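Local structure of UTP-glucose-1-phosphate uridylyltransferase 2 (3GUE) at residues A[64-74]-A[227-236]; A[378-388]-A[423-434]. The protein probably catalyses the reaction of UTP with alpha-D-glucose 1-phosphate to give UDP-glucose and diphosphate, and binds UDP-glucose. All coordinates share one frame; numbering follows the deposited sequence.

Contact 1 of 2, residues A[64-74]-A[227-236]; sequences IETKGENTALL and LDVRLLDYMH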
loop_
_atom_site.group_PDB
_atom_site.type_symbol
_atom_site.label_atom_id
_atom_site.label_comp_id
_atom_site.label_asym_id
_atom_site.label_seq_id
_atom_site.Cartn_x
_atom_site.Cartn_y
_atom_site.Cartn_z
ATOM N N ILE A 64 -16.222 -12.226 15.869
ATOM C CA ILE A 64 -16.955 -12.713 14.690
ATOM C C ILE A 64 -16.557 -14.084 14.138
ATOM O O ILE A 64 -17.313 -14.682 13.354
ATOM C CB ILE A 64 -16.938 -11.671 13.536
ATOM C CG1 ILE A 64 -15.511 -11.239 13.183
ATOM C CG2 ILE A 64 -17.809 -10.456 13.890
ATOM C CD1 ILE A 64 -15.313 -10.865 11.704
ATOM N N GLU A 65 -15.368 -14.566 14.522
ATOM C CA GLU A 65 -14.852 -15.862 14.045
ATOM C C GLU A 65 -15.250 -17.049 14.938
ATOM O O GLU A 65 -15.498 -16.888 16.125
ATOM C CB GLU A 65 -13.328 -15.804 13.885
ATOM C CG GLU A 65 -12.879 -15.011 12.657
ATOM C CD GLU A 65 -11.378 -15.099 12.394
ATOM O OE1 GLU A 65 -10.625 -15.572 13.277
ATOM O OE2 GLU A 65 -10.953 -14.682 11.299
ATOM N N THR A 66 -15.309 -18.242 14.351
ATOM C CA THR A 66 -15.634 -19.461 15.100
ATOM C C THR A 66 -14.538 -20.519 14.919
ATOM O O THR A 66 -13.664 -20.371 14.060
ATOM C CB THR A 66 -17.008 -20.054 14.673
ATOM O OG1 THR A 66 -16.939 -20.499 13.311
ATOM C CG2 THR A 66 -18.131 -19.020 14.828
ATOM N N LYS A 67 -14.578 -21.578 15.729
ATOM C CA LYS A 67 -13.725 -22.747 15.504
ATOM C C LYS A 67 -14.181 -23.499 14.236
ATOM O O LYS A 67 -15.343 -23.392 13.823
ATOM C CB LYS A 67 -13.751 -23.693 16.706
ATOM C CG LYS A 67 -13.066 -23.143 17.978
ATOM C CD LYS A 67 -13.037 -24.159 19.106
ATOM C CE LYS A 67 -14.350 -24.194 19.891
ATOM N NZ LYS A 67 -14.282 -25.105 21.085
ATOM N N GLY A 68 -13.265 -24.262 13.638
ATOM C CA GLY A 68 -13.576 -25.057 12.450
ATOM C C GLY A 68 -13.330 -24.217 11.217
ATOM O O GLY A 68 -13.359 -22.979 11.296
ATOM N N GLU A 69 -13.013 -24.872 10.095
ATOM C CA GLU A 69 -12.874 -24.173 8.809
ATOM C C GLU A 69 -13.665 -24.882 7.724
ATOM O O GLU A 69 -13.810 -26.094 7.745
ATOM C CB GLU A 69 -11.421 -24.065 8.373
ATOM C CG GLU A 69 -10.579 -23.192 9.283
ATOM C CD GLU A 69 -9.111 -23.392 9.050
ATOM O OE1 GLU A 69 -8.755 -24.440 8.492
ATOM O OE2 GLU A 69 -8.305 -22.515 9.440
ATOM N N ASN A 70 -14.159 -24.100 6.782
ATOM C CA ASN A 70 -14.816 -24.623 5.619
ATOM C C ASN A 70 -13.772 -24.666 4.521
ATOM O O ASN A 70 -13.625 -23.674 3.794
ATOM C CB ASN A 70 -15.976 -23.698 5.210
ATOM C CG ASN A 70 -16.907 -24.335 4.170
ATOM O OD1 ASN A 70 -16.599 -25.385 3.607
ATOM N ND2 ASN A 70 -18.051 -23.681 3.908
ATOM N N THR A 71 -13.062 -25.804 4.410
ATOM C CA THR A 71 -11.994 -25.986 3.387
ATOM C C THR A 71 -12.527 -25.814 1.955
ATOM O O THR A 71 -11.801 -25.373 1.081
ATOM C CB THR A 71 -11.244 -27.336 3.542
ATOM O OG1 THR A 71 -10.920 -27.533 4.920
ATOM C CG2 THR A 71 -9.932 -27.348 2.738
ATOM N N ALA A 72 -13.804 -26.128 1.738
ATOM C CA ALA A 72 -14.474 -25.847 0.462
ATOM C C ALA A 72 -14.345 -24.389 -0.014
ATOM O O ALA A 72 -14.186 -24.145 -1.221
ATOM C CB ALA A 72 -15.934 -26.284 0.519
ATOM N N LEU A 73 -14.389 -23.438 0.926
ATOM C CA LEU A 73 -14.094 -22.019 0.639
ATOM C C LEU A 73 -12.646 -21.698 0.297
ATOM O O LEU A 73 -12.387 -20.891 -0.603
ATOM C CB LEU A 73 -14.579 -21.095 1.777
ATOM C CG LEU A 73 -16.105 -20.979 1.869
ATOM C CD1 LEU A 73 -16.501 -20.358 3.189
ATOM C CD2 LEU A 73 -16.759 -20.226 0.636
ATOM N N LEU A 74 -11.694 -22.295 1.010
ATOM C CA LEU A 74 -10.278 -22.106 0.680
ATOM C C LEU A 74 -9.985 -22.585 -0.744
ATOM O O LEU A 74 -9.212 -21.966 -1.497
ATOM C CB LEU A 74 -9.390 -22.860 1.673
ATOM C CG LEU A 74 -7.891 -22.779 1.403
ATOM C CD1 LEU A 74 -7.333 -21.356 1.483
ATOM C CD2 LEU A 74 -7.133 -23.731 2.321
ATOM N N LEU A 227 -3.886 -14.948 4.726
ATOM C CA LEU A 227 -5.158 -15.537 4.356
ATOM C C LEU A 227 -5.740 -16.260 5.603
ATOM O O LEU A 227 -5.215 -17.286 6.042
ATOM C CB LEU A 227 -4.954 -16.489 3.185
ATOM C CG LEU A 227 -6.251 -16.775 2.424
ATOM C CD1 LEU A 227 -6.001 -16.995 0.924
ATOM C CD2 LEU A 227 -7.030 -17.914 3.031
ATOM N N ASP A 228 -6.796 -15.701 6.191
ATOM C CA ASP A 228 -7.444 -16.302 7.379
ATOM C C ASP A 228 -8.673 -17.033 6.896
ATOM O O ASP A 228 -9.657 -16.396 6.513
ATOM C CB ASP A 228 -7.854 -15.212 8.377
ATOM C CG ASP A 228 -8.410 -15.770 9.701
ATOM O OD1 ASP A 228 -8.906 -16.920 9.798
ATOM O OD2 ASP A 228 -8.350 -15.012 10.686
ATOM N N VAL A 229 -8.627 -18.362 6.866
ATOM C CA VAL A 229 -9.814 -19.107 6.433
ATOM C C VAL A 229 -11.057 -18.848 7.346
ATOM O O VAL A 229 -12.186 -18.841 6.853
ATOM C CB VAL A 229 -9.525 -20.615 6.193
ATOM C CG1 VAL A 229 -10.761 -21.328 5.613
ATOM C CG2 VAL A 229 -8.319 -20.794 5.262
ATOM N N ARG A 230 -10.845 -18.569 8.637
ATOM C CA ARG A 230 -11.971 -18.263 9.567
ATOM C C ARG A 230 -12.653 -16.892 9.279
ATOM O O ARG A 230 -13.838 -16.708 9.563
ATOM C CB ARG A 230 -11.550 -18.399 11.053
ATOM C CG ARG A 230 -10.968 -19.783 11.421
ATOM C CD ARG A 230 -10.839 -20.008 12.953
ATOM N NE ARG A 230 -9.653 -19.354 13.509
ATOM C CZ ARG A 230 -8.608 -19.984 14.056
ATOM N NH1 ARG A 230 -8.580 -21.320 14.155
ATOM N NH2 ARG A 230 -7.578 -19.267 14.512
ATOM N N LEU A 231 -11.903 -15.964 8.699
ATOM C CA LEU A 231 -12.446 -14.684 8.251
ATOM C C LEU A 231 -13.098 -14.856 6.894
ATOM O O LEU A 231 -14.150 -14.272 6.591
ATOM C CB LEU A 231 -11.349 -13.651 8.146
ATOM C CG LEU A 231 -11.781 -12.206 7.868
ATOM C CD1 LEU A 231 -12.889 -11.683 8.838
ATOM C CD2 LEU A 231 -10.547 -11.317 7.909
ATOM N N LEU A 232 -12.464 -15.645 6.062
ATOM C CA LEU A 232 -13.132 -16.070 4.850
ATOM C C LEU A 232 -14.496 -16.676 5.161
ATOM O O LEU A 232 -15.488 -16.319 4.521
ATOM C CB LEU A 232 -12.265 -17.039 4.060
ATOM C CG LEU A 232 -12.874 -17.578 2.763
ATOM C CD1 LEU A 232 -13.483 -16.397 1.928
ATOM C CD2 LEU A 232 -11.792 -18.299 2.012
ATOM N N ASP A 233 -14.534 -17.589 6.133
ATOM C CA ASP A 233 -15.765 -18.289 6.552
ATOM C C ASP A 233 -16.836 -17.262 6.924
ATOM O O ASP A 233 -17.969 -17.359 6.483
ATOM C CB ASP A 233 -15.501 -19.193 7.773
ATOM C CG ASP A 233 -14.783 -20.493 7.436
ATOM O OD1 ASP A 233 -14.651 -20.862 6.256
ATOM O OD2 ASP A 233 -14.371 -21.180 8.392
ATOM N N TYR A 234 -16.437 -16.273 7.726
ATOM C CA TYR A 234 -17.301 -15.183 8.172
ATOM C C TYR A 234 -17.896 -14.357 7.042
ATOM O O TYR A 234 -19.103 -14.081 7.033
ATOM C CB TYR A 234 -16.548 -14.246 9.096
ATOM C CG TYR A 234 -17.357 -13.014 9.458
ATOM C CD1 TYR A 234 -18.431 -13.104 10.344
ATOM C CD2 TYR A 234 -17.064 -11.767 8.890
ATOM C CE1 TYR A 234 -19.181 -12.008 10.670
ATOM C CE2 TYR A 234 -17.812 -10.648 9.209
ATOM C CZ TYR A 234 -18.879 -10.780 10.114
ATOM O OH TYR A 234 -19.640 -9.681 10.472
ATOM N N MET A 235 -17.030 -13.959 6.119
ATOM C CA MET A 235 -17.412 -13.147 4.968
ATOM C C MET A 235 -18.490 -13.848 4.135
ATOM O O MET A 235 -19.515 -13.252 3.748
ATOM C CB MET A 235 -16.171 -12.908 4.126
ATOM C CG MET A 235 -16.404 -12.002 2.939
ATOM S SD MET A 235 -15.025 -12.124 1.808
ATOM C CE MET A 235 -15.634 -11.001 0.521
ATOM N N HIS A 236 -18.233 -15.117 3.858
ATOM C CA HIS A 236 -19.189 -15.990 3.176
ATOM C C HIS A 236 -20.556 -16.184 3.908
ATOM O O HIS A 236 -21.627 -16.135 3.285
ATOM C CB HIS A 236 -18.496 -17.334 2.936
ATOM C CG HIS A 236 -19.348 -18.336 2.236
ATOM N ND1 HIS A 236 -19.622 -18.271 0.884
ATOM C CD2 HIS A 236 -19.977 -19.437 2.694
ATOM C CE1 HIS A 236 -20.397 -19.286 0.547
ATOM N NE2 HIS A 236 -20.626 -20.007 1.629
HETATM O O HOH W 1 -7.926 -15.921 13.421
HETATM O O HOH W 2 -15.145 -17.951 11.248
HETATM O O HOH W 3 -15.150 -20.819 10.707
#
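Ile-64 lays its CD1 over one face of the Tyr-234 ring, 3.5 Å from the ring centroid, a CH-pi contact in which the two side chains cross at about a right angle. CG1 of Ile-64 lies between its backbone N and carbonyl carbon (chi1 54°), which lets CD1 cover the ring while CB and CG2 lie near CE1. A second CH-pi contact closes the other end: Leu-73 CD2 sits over the His-236 imidazole, 3.6 Å from its centroid, and Leu-73 CD1 lies beside CG of the same ring. At the N-terminal end of helix 229-237, Glu-65 and Asp-228 meet from opposite directions with their carboxylate planes 82° apart, Glu-65 OE2 lying 2.7 Å from Asp-228 OD2. So short an approach suggests that one acid holds a proton; a water donating to Glu-65 OE1 and Asp-228 OD2 and a salt bridge from Asp-228 to Arg-371 would ease the crowding of charge. Glu-65 OE1 also lies at the edge of the Arg-230 guanidinium, a long salt bridge of 3.9 Å to NE. Asp-228 is the N-cap of the helix, its OD1 accepting weakly from Arg-230 N at 2.8 Å. Asp-233 reaches from that helix to the loop, where Asn-70 N is shared by OD1 and OD2 in two weak bonds, both 3.3 Å. Two more waters bridge the loop to Arg-230 O and to Asp-233 OD2. Tyr-234 OH bonds Glu-363, and His-236 ND1 bonds Tyr-214. The loop thus wraps one side of helix 229-237, while Leu-231 and Met-235 pack on strands 242-248 and 300-309 of the mixed sheet of the GT-A-type core and Leu-74 meets helix 107-122.

Contact 2 of 2, residues A[378-388]-A[423-434]; sequences CSDLLALRSDA and FEKLVKGGVPSL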
loop_
_atom_site.group_PDB
_atom_site.type_symbol
_atom_site.label_atom_id
_atom_site.label_comp_id
_atom_site.label_asym_id
_atom_site.label_seq_id
_atom_site.Cartn_x
_atom_site.Cartn_y
_atom_site.Cartn_z
ATOM N N CYS A 378 10.805 5.389 4.616
ATOM C CA CYS A 378 12.104 4.901 5.062
ATOM C C CYS A 378 12.107 4.736 6.588
ATOM O O CYS A 378 12.782 3.845 7.084
ATOM C CB CYS A 378 13.241 5.824 4.596
ATOM S SG CYS A 378 13.710 5.731 2.852
ATOM N N SER A 379 11.332 5.571 7.307
ATOM C CA SER A 379 11.057 5.374 8.745
ATOM C C SER A 379 10.412 4.043 9.102
ATOM O O SER A 379 10.805 3.420 10.091
ATOM C CB SER A 379 10.289 6.545 9.411
ATOM O OG SER A 379 9.214 7.060 8.633
ATOM N N ASP A 380 9.458 3.617 8.279
ATOM C CA ASP A 380 8.819 2.309 8.374
ATOM C C ASP A 380 9.802 1.199 8.091
ATOM O O ASP A 380 9.798 0.145 8.780
ATOM C CB ASP A 380 7.675 2.188 7.362
ATOM C CG ASP A 380 6.453 3.049 7.683
ATOM O OD1 ASP A 380 6.156 3.329 8.844
ATOM O OD2 ASP A 380 5.751 3.444 6.724
ATOM N N LEU A 381 10.625 1.434 7.068
ATOM C CA LEU A 381 11.663 0.487 6.616
ATOM C C LEU A 381 12.699 0.225 7.682
ATOM O O LEU A 381 13.122 -0.915 7.855
ATOM C CB LEU A 381 12.362 0.997 5.367
ATOM C CG LEU A 381 13.427 0.056 4.787
ATOM C CD1 LEU A 381 12.764 -1.273 4.377
ATOM C CD2 LEU A 381 14.121 0.770 3.603
ATOM N N LEU A 382 13.141 1.304 8.340
ATOM C CA LEU A 382 13.989 1.224 9.515
ATOM C C LEU A 382 13.408 0.295 10.588
ATOM O O LEU A 382 14.152 -0.541 11.160
ATOM C CB LEU A 382 14.227 2.628 10.117
ATOM C CG LEU A 382 14.912 2.765 11.488
ATOM C CD1 LEU A 382 16.272 2.051 11.487
ATOM C CD2 LEU A 382 15.081 4.262 11.862
ATOM N N ALA A 383 12.105 0.453 10.869
ATOM C CA ALA A 383 11.455 -0.339 11.926
ATOM C C ALA A 383 11.394 -1.812 11.506
ATOM O O ALA A 383 11.716 -2.696 12.310
ATOM C CB ALA A 383 10.047 0.186 12.275
ATOM N N LEU A 384 11.086 -2.051 10.229
ATOM C CA LEU A 384 10.979 -3.415 9.722
ATOM C C LEU A 384 12.305 -4.161 9.749
ATOM O O LEU A 384 12.368 -5.352 10.159
ATOM C CB LEU A 384 10.413 -3.434 8.306
ATOM C CG LEU A 384 9.861 -4.798 7.858
ATOM C CD1 LEU A 384 8.700 -5.251 8.755
ATOM C CD2 LEU A 384 9.377 -4.694 6.449
ATOM N N ARG A 385 13.357 -3.446 9.353
ATOM C CA ARG A 385 14.702 -4.001 9.246
ATOM C C ARG A 385 15.258 -4.268 10.640
ATOM O O ARG A 385 16.062 -5.176 10.821
ATOM C CB ARG A 385 15.617 -3.068 8.457
ATOM C CG ARG A 385 15.448 -3.166 6.953
ATOM C CD ARG A 385 16.440 -2.301 6.199
ATOM N NE ARG A 385 16.294 -2.520 4.768
ATOM C CZ ARG A 385 16.991 -1.892 3.827
ATOM N NH1 ARG A 385 17.898 -0.976 4.159
ATOM N NH2 ARG A 385 16.770 -2.191 2.552
ATOM N N SER A 386 14.777 -3.505 11.629
ATOM C CA SER A 386 15.204 -3.679 13.015
ATOM C C SER A 386 14.517 -4.860 13.737
ATOM O O SER A 386 13.484 -5.367 13.294
ATOM C CB SER A 386 14.919 -2.406 13.806
ATOM O OG SER A 386 13.576 -2.441 14.224
ATOM N N ASP A 387 15.076 -5.200 14.903
ATOM C CA ASP A 387 14.610 -6.298 15.768
ATOM C C ASP A 387 13.209 -6.006 16.400
ATOM O O ASP A 387 12.671 -6.810 17.175
ATOM C CB ASP A 387 15.680 -6.636 16.844
ATOM C CG ASP A 387 15.907 -5.504 17.864
ATOM O OD1 ASP A 387 15.256 -4.484 17.749
ATOM O OD2 ASP A 387 16.718 -5.643 18.821
ATOM N N ALA A 388 12.640 -4.854 16.077
ATOM C CA ALA A 388 11.251 -4.568 16.435
ATOM C C ALA A 388 10.293 -5.527 15.730
ATOM O O ALA A 388 9.191 -5.782 16.228
ATOM C CB ALA A 388 10.886 -3.112 16.086
ATOM N N PHE A 423 18.567 7.819 3.706
ATOM C CA PHE A 423 18.290 6.795 4.715
ATOM C C PHE A 423 19.468 5.851 4.815
ATOM O O PHE A 423 19.734 5.319 5.876
ATOM C CB PHE A 423 17.007 5.991 4.396
ATOM C CG PHE A 423 16.790 4.799 5.327
ATOM C CD1 PHE A 423 16.598 4.988 6.704
ATOM C CD2 PHE A 423 16.778 3.494 4.824
ATOM C CE1 PHE A 423 16.429 3.883 7.578
ATOM C CE2 PHE A 423 16.602 2.389 5.678
ATOM C CZ PHE A 423 16.426 2.595 7.072
ATOM N N GLU A 424 20.127 5.630 3.681
ATOM C CA GLU A 424 21.331 4.797 3.564
ATOM C C GLU A 424 22.510 5.214 4.457
ATOM O O GLU A 424 23.201 4.352 5.004
ATOM C CB GLU A 424 21.726 4.655 2.099
ATOM C CG GLU A 424 20.781 3.685 1.373
ATOM C CD GLU A 424 20.999 3.582 -0.108
ATOM O OE1 GLU A 424 20.242 2.826 -0.745
ATOM O OE2 GLU A 424 21.909 4.245 -0.646
ATOM N N LYS A 425 22.733 6.512 4.626
ATOM C CA LYS A 425 23.751 6.970 5.574
ATOM C C LYS A 425 23.436 6.681 7.049
ATOM O O LYS A 425 24.352 6.410 7.856
ATOM C CB LYS A 425 24.107 8.445 5.333
ATOM C CG LYS A 425 25.288 8.568 4.333
ATOM C CD LYS A 425 25.245 9.802 3.458
ATOM C CE LYS A 425 24.717 9.461 2.070
ATOM N NZ LYS A 425 25.800 8.921 1.161
ATOM N N LEU A 426 22.145 6.730 7.392
ATOM C CA LEU A 426 21.685 6.512 8.765
ATOM C C LEU A 426 21.997 5.099 9.306
ATOM O O LEU A 426 22.438 4.946 10.459
ATOM C CB LEU A 426 20.172 6.809 8.870
ATOM C CG LEU A 426 19.551 6.706 10.256
ATOM C CD1 LEU A 426 20.185 7.802 11.148
ATOM C CD2 LEU A 426 18.012 6.857 10.239
ATOM N N VAL A 427 21.742 4.084 8.470
ATOM C CA VAL A 427 21.886 2.677 8.820
ATOM C C VAL A 427 23.146 2.011 8.216
ATOM O O VAL A 427 23.380 0.815 8.428
ATOM C CB VAL A 427 20.674 1.857 8.321
ATOM C CG1 VAL A 427 19.456 2.061 9.221
ATOM C CG2 VAL A 427 20.361 2.174 6.863
ATOM N N LYS A 428 23.921 2.783 7.457
ATOM C CA LYS A 428 25.151 2.333 6.815
ATOM C C LYS A 428 26.019 1.493 7.755
ATOM O O LYS A 428 26.427 0.384 7.421
ATOM C CB LYS A 428 25.928 3.573 6.365
ATOM C CG LYS A 428 27.275 3.327 5.778
ATOM C CD LYS A 428 28.153 4.550 5.967
ATOM C CE LYS A 428 27.731 5.711 5.100
ATOM N NZ LYS A 428 28.484 6.931 5.518
ATOM N N GLY A 429 26.307 2.044 8.932
ATOM C CA GLY A 429 27.170 1.363 9.899
ATOM C C GLY A 429 26.416 0.493 10.879
ATOM O O GLY A 429 27.007 -0.041 11.823
ATOM N N GLY A 430 25.104 0.362 10.664
ATOM C CA GLY A 430 24.267 -0.462 11.524
ATOM C C GLY A 430 22.813 -0.063 11.692
ATOM O O GLY A 430 22.478 1.106 11.905
ATOM N N VAL A 431 21.939 -1.065 11.626
ATOM C CA VAL A 431 20.533 -0.873 12.006
ATOM C C VAL A 431 20.495 -1.021 13.527
ATOM O O VAL A 431 20.938 -2.051 14.039
ATOM C CB VAL A 431 19.597 -1.938 11.329
ATOM C CG1 VAL A 431 18.103 -1.647 11.630
ATOM C CG2 VAL A 431 19.837 -1.986 9.838
ATOM N N PRO A 432 19.990 0.004 14.257
ATOM C CA PRO A 432 19.926 -0.074 15.720
ATOM C C PRO A 432 18.846 -1.049 16.192
ATOM O O PRO A 432 17.929 -1.368 15.432
ATOM C CB PRO A 432 19.573 1.372 16.134
ATOM C CG PRO A 432 18.727 1.862 14.972
ATOM C CD PRO A 432 19.449 1.284 13.761
ATOM N N SER A 433 18.990 -1.537 17.428
ATOM C CA SER A 433 17.957 -2.331 18.100
ATOM C C SER A 433 16.838 -1.328 18.420
ATOM O O SER A 433 17.104 -0.249 18.944
ATOM C CB SER A 433 18.537 -2.986 19.369
ATOM O OG SER A 433 17.600 -3.716 20.156
ATOM N N LEU A 434 15.611 -1.684 18.069
ATOM C CA LEU A 434 14.420 -0.839 18.327
ATOM C C LEU A 434 13.265 -1.586 19.006
ATOM O O LEU A 434 12.178 -1.044 19.161
ATOM C CB LEU A 434 13.911 -0.186 17.018
ATOM C CG LEU A 434 14.883 0.817 16.344
ATOM C CD1 LEU A 434 14.394 1.149 14.979
ATOM C CD2 LEU A 434 15.049 2.111 17.159
HETATM O O HOH W 4 17.833 -4.102 15.086
#
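Phe-423 presents one ring face to Cys-378 O and the opposite face to Val-427 CG2 of its own helix, with Arg-385 NH1 at the ring edge, 3.9 Å from CE2. The Arg-385 guanidinium, turned 42° from the ring plane, carries Leu-381 CD2 over the centre of one face, and its NH2 is held by Gln-100 O. With CG anti to the backbone N (chi1 172°), the phenyl group reaches into the neighbouring helix as a knob into the hole formed by Cys-378, Leu-381, Leu-382 and Arg-385. Leu-381 CD2 and Leu-382 CB approach the ring obliquely. Leu-382 CB is 3.6 Å from Phe-423 CE1. Cys-378 SG makes an oblique sulfur-aromatic contact, 4.9 Å from the centroid of the Phe-423 ring. Segments 378-385 and 423-427 of the two helices run in roughly the same direction, 30° apart, with their axes 11.2 Å from each other at closest approach, a gap that the large ring spans. Leu-382 extends this apolar seam: CD1 meets Val-427 CG1 and Pro-432 CD, and CG meets Leu-434 CD1 at 3.9 Å. Beyond the first helix the chain bends in an ST turn, Ser-386 OG accepting from Ala-388 N and donating to Ala-383 O at 2.7 Å. Val-431 CG1 rests on Ser-386 CA. Asp-387 then grips the other segment with both carboxylate oxygens on their syn sides: OD2 takes the Ser-433 hydroxyl at 2.5 Å and OD1 takes Leu-434 N at 2.8 Å, OD1 also accepting from Arg-435 N. A water joins Asp-387 N to Pro-432 O. Pro-432 and Leu-434 pack on Val-454, Leu-426 on Phe-448, and Ala-383 on Ile-410 of the parallel sheet's edge strand 409-412.

How the contacts relate
Both segments of contact 1 come earlier in the chain than those of contact 2. The contact centres are 37 Å apart and their nearest atoms about 16 Å, so they do not touch. Contact 1 covers the mixed seven-stranded sheet of the GT-A-type nucleotide-binding core through helix 229-237, which follows strand 214-219. In contact 2, helix 378-385 meets helix 420-427 and the chain leading to strand 437-443, beside the C-terminal parallel sheet. Contact 1 thus packs the outer side of the core, whereas contact 2 joins the core to the C-terminal sheet. The bound UDP-glucose is about 12 Å from the side chain of Leu-381 in contact 2.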